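PDB 4H41: putative alpha-L-fucosidase from Bacteroides thetaiotaomicron, which probably hydrolyses alpha-L-fucosyl linkages in host glycans, though this activity is unproven, and folds as a TIM barrel. Local coordinates for residues B[87-92]-B[140-145]; B[78-83]-B[93-98]; B[225-230]-B[260-265]. All blocks are in the same frame, centred on the assembly; numbering follows the deposited sequence.

Interaction 1. Residues B[87-92]-B[140-145]; sequences PYLLKK and KYVIDE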
loop_
_atom_site.group_PDB
_atom_site.type_symbol
_atom_site.label_atom_id
_atom_site.label_comp_id
_atom_site.label_asym_id
_atom_site.label_seq_id
_atom_site.Cartn_x
_atom_site.Cartn_y
_atom_site.Cartn_z
ATOM N N PRO B 87 -33.375 -4.388 11.999
ATOM C CA PRO B 87 -33.980 -4.171 13.321
ATOM C C PRO B 87 -33.316 -5.036 14.398
ATOM O O PRO B 87 -33.047 -4.556 15.485
ATOM C CB PRO B 87 -35.460 -4.561 13.111
ATOM C CG PRO B 87 -35.679 -4.393 11.670
ATOM C CD PRO B 87 -34.395 -4.744 10.997
ATOM N N TYR B 88 -32.951 -6.276 14.068
ATOM C CA TYR B 88 -32.315 -7.167 15.041
ATOM C C TYR B 88 -30.924 -6.681 15.453
ATOM O O TYR B 88 -30.656 -6.584 16.648
ATOM C CB TYR B 88 -32.233 -8.598 14.481
ATOM C CG TYR B 88 -31.446 -9.545 15.361
ATOM C CD1 TYR B 88 -31.997 -10.066 16.520
ATOM C CD2 TYR B 88 -30.150 -9.920 15.030
ATOM C CE1 TYR B 88 -31.281 -10.948 17.326
ATOM C CE2 TYR B 88 -29.412 -10.768 15.846
ATOM C CZ TYR B 88 -29.987 -11.295 16.986
ATOM O OH TYR B 88 -29.294 -12.174 17.785
ATOM N N LEU B 89 -30.030 -6.409 14.483
ATOM C CA LEU B 89 -28.665 -5.999 14.806
ATOM C C LEU B 89 -28.643 -4.626 15.482
ATOM O O LEU B 89 -27.846 -4.415 16.385
ATOM C CB LEU B 89 -27.778 -6.002 13.562
ATOM C CG LEU B 89 -27.550 -7.378 12.894
ATOM C CD1 LEU B 89 -26.793 -7.236 11.605
ATOM C CD2 LEU B 89 -26.813 -8.353 13.830
ATOM N N LEU B 90 -29.576 -3.739 15.133
ATOM C CA LEU B 90 -29.666 -2.443 15.808
ATOM C C LEU B 90 -30.044 -2.630 17.283
ATOM O O LEU B 90 -29.483 -1.952 18.150
ATOM C CB LEU B 90 -30.680 -1.536 15.109
ATOM C CG LEU B 90 -30.199 -0.970 13.775
ATOM C CD1 LEU B 90 -31.382 -0.406 12.980
ATOM C CD2 LEU B 90 -29.114 0.107 13.982
ATOM N N LYS B 91 -30.938 -3.579 17.588
ATOM C CA LYS B 91 -31.306 -3.875 18.981
ATOM C C LYS B 91 -30.133 -4.469 19.757
ATOM O O LYS B 91 -30.046 -4.258 20.959
ATOM C CB LYS B 91 -32.506 -4.830 19.076
ATOM C CG LYS B 91 -33.825 -4.194 18.699
ATOM C CD LYS B 91 -34.997 -5.214 18.691
ATOM C CE LYS B 91 -35.675 -5.311 17.337
ATOM N NZ LYS B 91 -36.937 -6.095 17.375
ATOM N N LYS B 92 -29.211 -5.143 19.073
ATOM C CA LYS B 92 -28.012 -5.719 19.683
ATOM C C LYS B 92 -26.860 -4.684 19.822
ATOM O O LYS B 92 -25.779 -5.063 20.246
ATOM C CB LYS B 92 -27.536 -6.954 18.876
ATOM C CG LYS B 92 -28.532 -8.125 18.896
ATOM C CD LYS B 92 -28.505 -8.866 20.241
ATOM C CE LYS B 92 -29.737 -9.684 20.508
ATOM N NZ LYS B 92 -29.637 -10.396 21.809
ATOM N N LYS B 140 -30.121 -16.713 12.490
ATOM C CA LYS B 140 -31.532 -17.097 12.523
ATOM C C LYS B 140 -32.432 -15.873 12.373
ATOM O O LYS B 140 -33.440 -15.938 11.665
ATOM C CB LYS B 140 -31.905 -17.847 13.808
ATOM C CG LYS B 140 -31.174 -19.151 13.990
ATOM C CD LYS B 140 -31.867 -20.026 14.995
ATOM C CE LYS B 140 -30.989 -21.204 15.326
ATOM N NZ LYS B 140 -31.702 -22.277 16.064
ATOM N N TYR B 141 -32.069 -14.767 13.016
ATOM C CA TYR B 141 -32.844 -13.528 12.955
ATOM C C TYR B 141 -32.587 -12.784 11.668
ATOM O O TYR B 141 -33.524 -12.257 11.085
ATOM C CB TYR B 141 -32.507 -12.620 14.136
ATOM C CG TYR B 141 -32.909 -13.231 15.449
ATOM C CD1 TYR B 141 -34.196 -13.067 15.952
ATOM C CD2 TYR B 141 -32.028 -14.028 16.162
ATOM C CE1 TYR B 141 -34.577 -13.639 17.163
ATOM C CE2 TYR B 141 -32.399 -14.622 17.361
ATOM C CZ TYR B 141 -33.679 -14.432 17.859
ATOM O OH TYR B 141 -34.045 -15.023 19.044
ATOM N N VAL B 142 -31.320 -12.737 11.215
ATOM C CA VAL B 142 -30.948 -12.036 9.984
ATOM C C VAL B 142 -31.635 -12.664 8.783
ATOM O O VAL B 142 -32.228 -11.938 7.980
ATOM C CB VAL B 142 -29.413 -11.974 9.804
ATOM C CG1 VAL B 142 -29.018 -11.534 8.384
ATOM C CG2 VAL B 142 -28.773 -11.044 10.852
ATOM N N ILE B 143 -31.509 -13.986 8.618
ATOM C CA ILE B 143 -32.169 -14.676 7.514
ATOM C C ILE B 143 -33.676 -14.370 7.511
ATOM O O ILE B 143 -34.208 -14.030 6.466
ATOM C CB ILE B 143 -31.887 -16.199 7.567
ATOM C CG1 ILE B 143 -30.375 -16.474 7.315
ATOM C CG2 ILE B 143 -32.754 -16.983 6.535
ATOM C CD1 ILE B 143 -29.883 -17.902 7.818
ATOM N N ASP B 144 -34.341 -14.474 8.655
ATOM C CA ASP B 144 -35.794 -14.241 8.761
ATOM C C ASP B 144 -36.182 -12.815 8.311
ATOM O O ASP B 144 -37.034 -12.656 7.440
ATOM C CB ASP B 144 -36.266 -14.472 10.185
ATOM C CG ASP B 144 -37.706 -14.012 10.419
ATOM O OD1 ASP B 144 -38.623 -14.570 9.759
ATOM O OD2 ASP B 144 -37.904 -13.017 11.187
ATOM N N GLU B 145 -35.484 -11.803 8.806
ATOM C CA GLU B 145 -35.867 -10.411 8.493
ATOM C C GLU B 145 -35.490 -10.034 7.066
ATOM O O GLU B 145 -36.249 -9.344 6.394
ATOM C CB GLU B 145 -35.293 -9.409 9.533
ATOM C CG GLU B 145 -33.802 -9.240 9.508
ATOM C CD GLU B 145 -33.199 -8.299 10.533
ATOM O OE1 GLU B 145 -33.840 -7.988 11.560
ATOM O OE2 GLU B 145 -32.033 -7.914 10.316
#

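Interaction 2. Residues B[78-83]-B[93-98]; sequences YRKFMT and GCYMPS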
loop_
_atom_site.group_PDB
_atom_site.type_symbol
_atom_site.label_atom_id
_atom_site.label_comp_id
_atom_site.label_asym_id
_atom_site.label_seq_id
_atom_site.Cartn_x
_atom_site.Cartn_y
_atom_site.Cartn_z
ATOM N N TYR B 78 -20.468 -7.359 9.878
ATOM C CA TYR B 78 -19.248 -7.851 10.491
ATOM C C TYR B 78 -19.115 -7.176 11.849
ATOM O O TYR B 78 -18.914 -5.957 11.910
ATOM C CB TYR B 78 -18.042 -7.616 9.599
ATOM C CG TYR B 78 -16.760 -8.059 10.261
ATOM C CD1 TYR B 78 -16.634 -9.339 10.807
ATOM C CD2 TYR B 78 -15.702 -7.178 10.423
ATOM C CE1 TYR B 78 -15.477 -9.732 11.468
ATOM C CE2 TYR B 78 -14.532 -7.564 11.078
ATOM C CZ TYR B 78 -14.430 -8.838 11.605
ATOM O OH TYR B 78 -13.332 -9.230 12.315
ATOM N N ARG B 79 -19.282 -7.955 12.924
ATOM C CA ARG B 79 -19.260 -7.429 14.293
ATOM C C ARG B 79 -20.305 -6.285 14.387
ATOM O O ARG B 79 -21.471 -6.556 14.093
ATOM C CB ARG B 79 -17.851 -7.015 14.718
ATOM C CG ARG B 79 -16.868 -8.188 14.750
ATOM C CD ARG B 79 -15.500 -7.778 15.243
ATOM N NE ARG B 79 -14.499 -8.824 15.070
ATOM C CZ ARG B 79 -14.202 -9.793 15.938
ATOM N NH1 ARG B 79 -14.846 -9.887 17.090
ATOM N NH2 ARG B 79 -13.266 -10.688 15.645
ATOM N N LYS B 80 -19.938 -5.022 14.712
ATOM C CA LYS B 80 -20.967 -3.964 14.860
ATOM C C LYS B 80 -21.292 -3.208 13.564
ATOM O O LYS B 80 -22.184 -2.371 13.568
ATOM C CB LYS B 80 -20.583 -2.993 15.957
ATOM C CG LYS B 80 -20.638 -3.682 17.320
ATOM C CD LYS B 80 -20.512 -2.705 18.490
ATOM C CE LYS B 80 -20.921 -3.367 19.777
ATOM N NZ LYS B 80 -20.871 -2.431 20.931
ATOM N N PHE B 81 -20.656 -3.550 12.464
ATOM C CA PHE B 81 -20.934 -2.906 11.173
ATOM C C PHE B 81 -21.957 -3.731 10.397
ATOM O O PHE B 81 -21.931 -4.961 10.447
ATOM C CB PHE B 81 -19.653 -2.710 10.368
ATOM C CG PHE B 81 -18.794 -1.610 10.923
ATOM C CD1 PHE B 81 -19.028 -0.288 10.580
ATOM C CD2 PHE B 81 -17.831 -1.879 11.878
ATOM C CE1 PHE B 81 -18.301 0.742 11.167
ATOM C CE2 PHE B 81 -17.043 -0.852 12.408
ATOM C CZ PHE B 81 -17.344 0.459 12.121
HETATM N N MSE B 82 -22.875 -3.046 9.695
HETATM C CA MSE B 82 -23.905 -3.701 8.907
HETATM C C MSE B 82 -24.098 -2.984 7.574
HETATM O O MSE B 82 -23.729 -1.825 7.402
HETATM C CB MSE B 82 -25.225 -3.796 9.673
HETATM C CG MSE B 82 -25.856 -2.450 9.946
HETATM SE SE MSE B 82 -27.458 -2.549 11.057
HETATM C CE MSE B 82 -26.654 -2.643 12.740
ATOM N N THR B 83 -24.713 -3.705 6.641
ATOM C CA THR B 83 -24.949 -3.242 5.274
ATOM C C THR B 83 -26.369 -2.778 5.026
ATOM O O THR B 83 -26.660 -2.305 3.928
ATOM C CB THR B 83 -24.634 -4.381 4.292
ATOM O OG1 THR B 83 -25.525 -5.470 4.505
ATOM C CG2 THR B 83 -23.201 -4.828 4.363
ATOM N N GLY B 93 -27.091 -3.416 19.502
ATOM C CA GLY B 93 -26.077 -2.369 19.651
ATOM C C GLY B 93 -25.155 -2.139 18.470
ATOM O O GLY B 93 -24.133 -1.451 18.614
ATOM N N CYS B 94 -25.523 -2.628 17.292
ATOM C CA CYS B 94 -24.696 -2.437 16.096
ATOM C C CYS B 94 -24.979 -1.054 15.476
ATOM O O CYS B 94 -25.945 -0.389 15.823
ATOM C CB CYS B 94 -24.909 -3.576 15.116
ATOM S SG CYS B 94 -24.467 -5.204 15.802
ATOM N N TYR B 95 -24.079 -0.599 14.611
ATOM C CA TYR B 95 -24.108 0.769 14.082
ATOM C C TYR B 95 -24.996 0.954 12.878
ATOM O O TYR B 95 -24.853 0.243 11.884
ATOM C CB TYR B 95 -22.687 1.183 13.682
ATOM C CG TYR B 95 -21.614 0.940 14.729
ATOM C CD1 TYR B 95 -21.861 1.167 16.086
ATOM C CD2 TYR B 95 -20.362 0.474 14.370
ATOM C CE1 TYR B 95 -20.885 0.925 17.043
ATOM C CE2 TYR B 95 -19.385 0.219 15.325
ATOM C CZ TYR B 95 -19.663 0.419 16.664
ATOM O OH TYR B 95 -18.699 0.215 17.630
HETATM N N MSE B 96 -25.879 1.952 12.924
HETATM C CA MSE B 96 -26.702 2.278 11.765
HETATM C C MSE B 96 -25.780 2.743 10.624
HETATM O O MSE B 96 -25.017 3.693 10.828
HETATM C CB MSE B 96 -27.699 3.401 12.137
HETATM C CG MSE B 96 -28.612 3.831 11.006
HETATM SE SE MSE B 96 -29.962 2.512 10.642
HETATM C CE MSE B 96 -31.262 3.672 9.708
ATOM N N PRO B 97 -25.837 2.120 9.432
ATOM C CA PRO B 97 -25.024 2.616 8.299
ATOM C C PRO B 97 -25.708 3.804 7.641
ATOM O O PRO B 97 -26.908 3.988 7.808
ATOM C CB PRO B 97 -25.006 1.409 7.353
ATOM C CG PRO B 97 -26.319 0.766 7.583
ATOM C CD PRO B 97 -26.693 0.997 9.017
ATOM N N SER B 98 -24.982 4.578 6.833
ATOM C CA SER B 98 -25.613 5.735 6.211
ATOM C C SER B 98 -26.356 5.364 4.950
ATOM O O SER B 98 -27.165 6.158 4.498
ATOM C CB SER B 98 -24.602 6.822 5.898
ATOM O OG SER B 98 -23.608 6.370 5.008
HETATM O O HOH W 1 -22.784 -0.583 20.670
HETATM O O HOH W 2 -22.764 -0.186 10.134
#

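Interaction 3. Residues B[225-230]-B[260-265]; sequences EWNEIF and KKLADK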
loop_
_atom_site.group_PDB
_atom_site.type_symbol
_atom_site.label_atom_id
_atom_site.label_comp_id
_atom_site.label_asym_id
_atom_site.label_seq_id
_atom_site.Cartn_x
_atom_site.Cartn_y
_atom_site.Cartn_z
ATOM N N GLU B 225 -10.533 -34.577 5.044
ATOM C CA GLU B 225 -11.343 -33.683 5.854
ATOM C C GLU B 225 -12.545 -33.120 5.083
ATOM O O GLU B 225 -13.644 -33.067 5.618
ATOM C CB GLU B 225 -10.494 -32.544 6.435
ATOM C CG GLU B 225 -9.447 -33.073 7.417
ATOM C CD GLU B 225 -8.573 -32.050 8.117
ATOM O OE1 GLU B 225 -8.860 -30.836 8.024
ATOM O OE2 GLU B 225 -7.556 -32.454 8.730
ATOM N N TRP B 226 -12.348 -32.746 3.830
ATOM C CA TRP B 226 -13.429 -32.183 3.039
ATOM C C TRP B 226 -14.416 -33.240 2.590
ATOM O O TRP B 226 -15.593 -32.933 2.435
ATOM C CB TRP B 226 -12.875 -31.350 1.892
ATOM C CG TRP B 226 -12.470 -30.019 2.420
ATOM C CD1 TRP B 226 -11.234 -29.642 2.865
ATOM C CD2 TRP B 226 -13.360 -28.951 2.759
ATOM N NE1 TRP B 226 -11.297 -28.387 3.422
ATOM C CE2 TRP B 226 -12.592 -27.943 3.376
ATOM C CE3 TRP B 226 -14.739 -28.748 2.585
ATOM C CZ2 TRP B 226 -13.142 -26.710 3.753
ATOM C CZ3 TRP B 226 -15.288 -27.537 2.975
ATOM C CH2 TRP B 226 -14.507 -26.550 3.584
ATOM N N ASN B 227 -13.992 -34.502 2.515
ATOM C CA ASN B 227 -14.929 -35.607 2.280
ATOM C C ASN B 227 -15.947 -35.647 3.415
ATOM O O ASN B 227 -17.155 -35.764 3.189
ATOM C CB ASN B 227 -14.166 -36.932 2.179
ATOM C CG ASN B 227 -15.052 -38.091 1.949
ATOM O OD1 ASN B 227 -15.739 -38.144 0.932
ATOM N ND2 ASN B 227 -15.082 -39.038 2.878
ATOM N N GLU B 228 -15.471 -35.475 4.657
ATOM C CA GLU B 228 -16.365 -35.463 5.815
ATOM C C GLU B 228 -17.270 -34.235 5.826
ATOM O O GLU B 228 -18.449 -34.343 6.168
ATOM C CB GLU B 228 -15.559 -35.479 7.129
ATOM C CG GLU B 228 -14.815 -36.778 7.350
ATOM C CD GLU B 228 -14.217 -36.949 8.734
ATOM O OE1 GLU B 228 -14.991 -36.927 9.717
ATOM O OE2 GLU B 228 -12.985 -37.151 8.834
ATOM N N ILE B 229 -16.729 -33.075 5.482
ATOM C CA ILE B 229 -17.519 -31.847 5.490
ATOM C C ILE B 229 -18.591 -31.934 4.427
ATOM O O ILE B 229 -19.759 -31.731 4.751
ATOM C CB ILE B 229 -16.635 -30.582 5.341
ATOM C CG1 ILE B 229 -15.784 -30.417 6.590
ATOM C CG2 ILE B 229 -17.486 -29.350 5.112
ATOM C CD1 ILE B 229 -14.532 -29.631 6.353
ATOM N N PHE B 230 -18.212 -32.267 3.185
ATOM C CA PHE B 230 -19.192 -32.354 2.096
ATOM C C PHE B 230 -20.256 -33.420 2.366
ATOM O O PHE B 230 -21.419 -33.130 2.146
ATOM C CB PHE B 230 -18.546 -32.549 0.759
ATOM C CG PHE B 230 -17.721 -31.382 0.272
ATOM C CD1 PHE B 230 -18.077 -30.066 0.570
ATOM C CD2 PHE B 230 -16.580 -31.593 -0.458
ATOM C CE1 PHE B 230 -17.305 -29.001 0.104
ATOM C CE2 PHE B 230 -15.797 -30.525 -0.886
ATOM C CZ PHE B 230 -16.193 -29.242 -0.643
ATOM N N LYS B 260 -12.798 -31.289 -7.382
ATOM C CA LYS B 260 -13.802 -31.654 -8.395
ATOM C C LYS B 260 -14.321 -33.069 -8.126
ATOM O O LYS B 260 -15.538 -33.319 -8.184
ATOM C CB LYS B 260 -13.205 -31.489 -9.803
ATOM C CG LYS B 260 -14.094 -31.961 -10.936
ATOM C CD LYS B 260 -15.359 -31.209 -11.118
ATOM C CE LYS B 260 -16.051 -31.747 -12.364
ATOM N NZ LYS B 260 -17.501 -31.816 -12.203
ATOM N N LYS B 261 -13.430 -33.968 -7.764
ATOM C CA LYS B 261 -13.783 -35.355 -7.397
ATOM C C LYS B 261 -14.783 -35.378 -6.212
ATOM O O LYS B 261 -15.781 -36.101 -6.236
ATOM C CB LYS B 261 -12.507 -36.109 -7.019
ATOM C CG LYS B 261 -12.781 -37.580 -6.620
ATOM C CD LYS B 261 -11.517 -38.400 -6.523
ATOM C CE LYS B 261 -10.494 -37.850 -5.572
ATOM N NZ LYS B 261 -9.489 -38.886 -5.168
ATOM N N LEU B 262 -14.462 -34.596 -5.151
ATOM C CA LEU B 262 -15.360 -34.432 -3.989
ATOM C C LEU B 262 -16.698 -33.811 -4.351
ATOM O O LEU B 262 -17.748 -34.343 -3.957
ATOM C CB LEU B 262 -14.674 -33.604 -2.914
ATOM C CG LEU B 262 -13.514 -34.281 -2.209
ATOM C CD1 LEU B 262 -12.827 -33.345 -1.291
ATOM C CD2 LEU B 262 -13.977 -35.499 -1.490
ATOM N N ALA B 263 -16.698 -32.759 -5.162
ATOM C CA ALA B 263 -17.973 -32.181 -5.611
ATOM C C ALA B 263 -18.818 -33.205 -6.357
ATOM O O ALA B 263 -20.018 -33.335 -6.087
ATOM C CB ALA B 263 -17.715 -30.977 -6.509
ATOM N N ASP B 264 -18.195 -33.971 -7.255
ATOM C CA ASP B 264 -18.913 -35.002 -8.014
ATOM C C ASP B 264 -19.479 -36.101 -7.113
ATOM O O ASP B 264 -20.610 -36.533 -7.316
ATOM C CB ASP B 264 -18.013 -35.618 -9.068
ATOM C CG ASP B 264 -17.730 -34.688 -10.235
ATOM O OD1 ASP B 264 -18.355 -33.580 -10.298
ATOM O OD2 ASP B 264 -16.858 -35.024 -11.048
ATOM N N LYS B 265 -18.704 -36.521 -6.109
ATOM C CA LYS B 265 -19.142 -37.554 -5.169
ATOM C C LYS B 265 -20.398 -37.139 -4.411
ATOM O O LYS B 265 -21.252 -37.970 -4.136
ATOM C CB LYS B 265 -18.011 -37.841 -4.180
ATOM C CG LYS B 265 -18.321 -38.949 -3.191
ATOM C CD LYS B 265 -17.062 -39.295 -2.434
ATOM C CE LYS B 265 -17.312 -40.354 -1.392
ATOM N NZ LYS B 265 -16.079 -40.551 -0.575
#

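Interaction 1. Residues B[87-92]-B[140-145]
The rings of Y88 and Y141 lie one over the other as an offset stack. Their planes are only 3° apart and their centroids 4.3 Å. The offset puts CB of Y141, not its ring, above the middle of the Y88 ring, 3.5 Å from the ring centroid, which is a CH-pi contact. In return CE1 of Y88 sits over the rim of the Y141 ring, 3.4 Å from Y141 CG. The bond to CB of Y88 points at the other helix, and CG is anti to its backbone N. On its other face the Y88 ring is covered by CG of K92. Its hydroxyl is hydrogen-bonded to D138, one turn before Y141.

E145 reaches back to the start of helix 87-91. OE1 accepts the amide of Y88 with its syn lone pair (Y88 N to E145 OE1 3.2 Å, 157° at the hydrogen) and also touches CD of P87. OE2 is bonded to S86 and Y84. The carboxylate therefore lies against the helix N terminus, which would tend to favour its charged form. Deeper in, L89 CD1 meets V142 CG2 at 4.4 Å, a loose contact.

The two segments run roughly antiparallel, at 144°. Short helix 87-91 thus rests on helix 136-151, the longer of the two helices between barrel strands 115-119 and 157-162, while I143 of the same helix packs on helix 173-187.

Interaction 2. Residues B[78-83]-B[93-98]
The ring of Y95 is met by two residues adjacent in sequence, K80 over a face and F81 at the edge. CB of K80 lies 3.7 Å from the centroid of the Y95 ring, a CH-pi contact over the face. The extended K80 chain then carries CD past the phenol end, 3.5 Å from Y95 OH. F81 begins by pointing away, but its ring comes back to meet Y95. The edge of Y95 is directed at the F81 face, with CD2 over its centre. This is a T-shaped pair with planes at 77° and centroids 5.1 Å apart.

One backbone bond joins the segments: Y95 N gives its hydrogen to K80 O at 2.8 Å and 172°. Two waters extend the link. One accepts from K80 NZ and donates to G93 O; the other accepts from M82 N and donates to Y95 O. K80 NZ also forms a salt bridge with D250 of the second subunit, and F81 packs on M295 of that subunit.

Farther along, selenomethionine M82 holds CG between its backbone N and carbonyl carbon (chi1 66°). There CG is 3.7 Å from CD of P97, and the two side chains cross at about a right angle. The M82 side chain also packs on L89 and L90.

G93, with positive phi, is the C-prime residue of a Schellman motif ending helix 87-91. On the other side of the contact, Y78 to F81 form a type II' beta turn. It joins strands 77-78 and 81-82 into a two-stranded beta hairpin, which the loop after the helix packs against.

Interaction 3. Residues B[225-230]-B[260-265]
Two neighbouring outer helices of the TIM barrel pack here, and L262 carries most of the apolar contact. Its CB bond points at helix 219-233, and CD1 is anti to CA (chi2 174°). The two methyls part to different residues. CD1 meets CB of W226 at 3.8 Å. CD2 rests against the backbone and CB of N227, 3.9 Å from N227 CA. Behind the methyls, CB of L262 sits at the edge of the F230 ring, near its plane, 3.7 Å from F230 CD2. The side chains of F230 and L262 cross at about a right angle. A face of F230 is in turn covered by the six-membered ring of W226, with CE3 offset toward the rim.

A polar bond joins the helices beside this apolar patch. The extended chain of K265 brings NZ to OD1 of N227, 2.9 Å away. The ammonium stands 34° off the plane of the N227 carbonyl. N227 OD1 is also hydrogen-bonded to the hydroxyl of Y266, so two partners hold this oxygen. K265 is exposed, while L262, F230 and W226 are buried.

The segments run nearly in the same direction, crossing at -27°, with axes 10.1 Å apart at their closest. Barrel strand 239-243 lies between helices 219-233 and 252-266 in the chain. F230 packs on C240 and F242 of that strand, W226 meets F242 edge-to-face, and A263 touches C270 of the next strand, 269-273.

After barrel strands 34-39 and 70-73 the chain forms the hairpin 77-82, then helix 87-91, then loop 93-98, which folds back to close interaction 2. Interaction 1 opens at 87-92, between the two segments of interaction 2, and closes at 140-145, after strand 115-119, so the two cross. They also touch: the helix end runs straight into 93-98, with a probable hydrogen bond from C94 N to L89 O. Together they tie the excursion after strand 70-73 to itself and to helix 136-151. Interaction 3 follows in series, closing a helix-strand-helix unit around strand 239-243. It shares the barrel but touches neither, its centre lying 33 Å from that of interaction 1 and 35 Å from that of interaction 2.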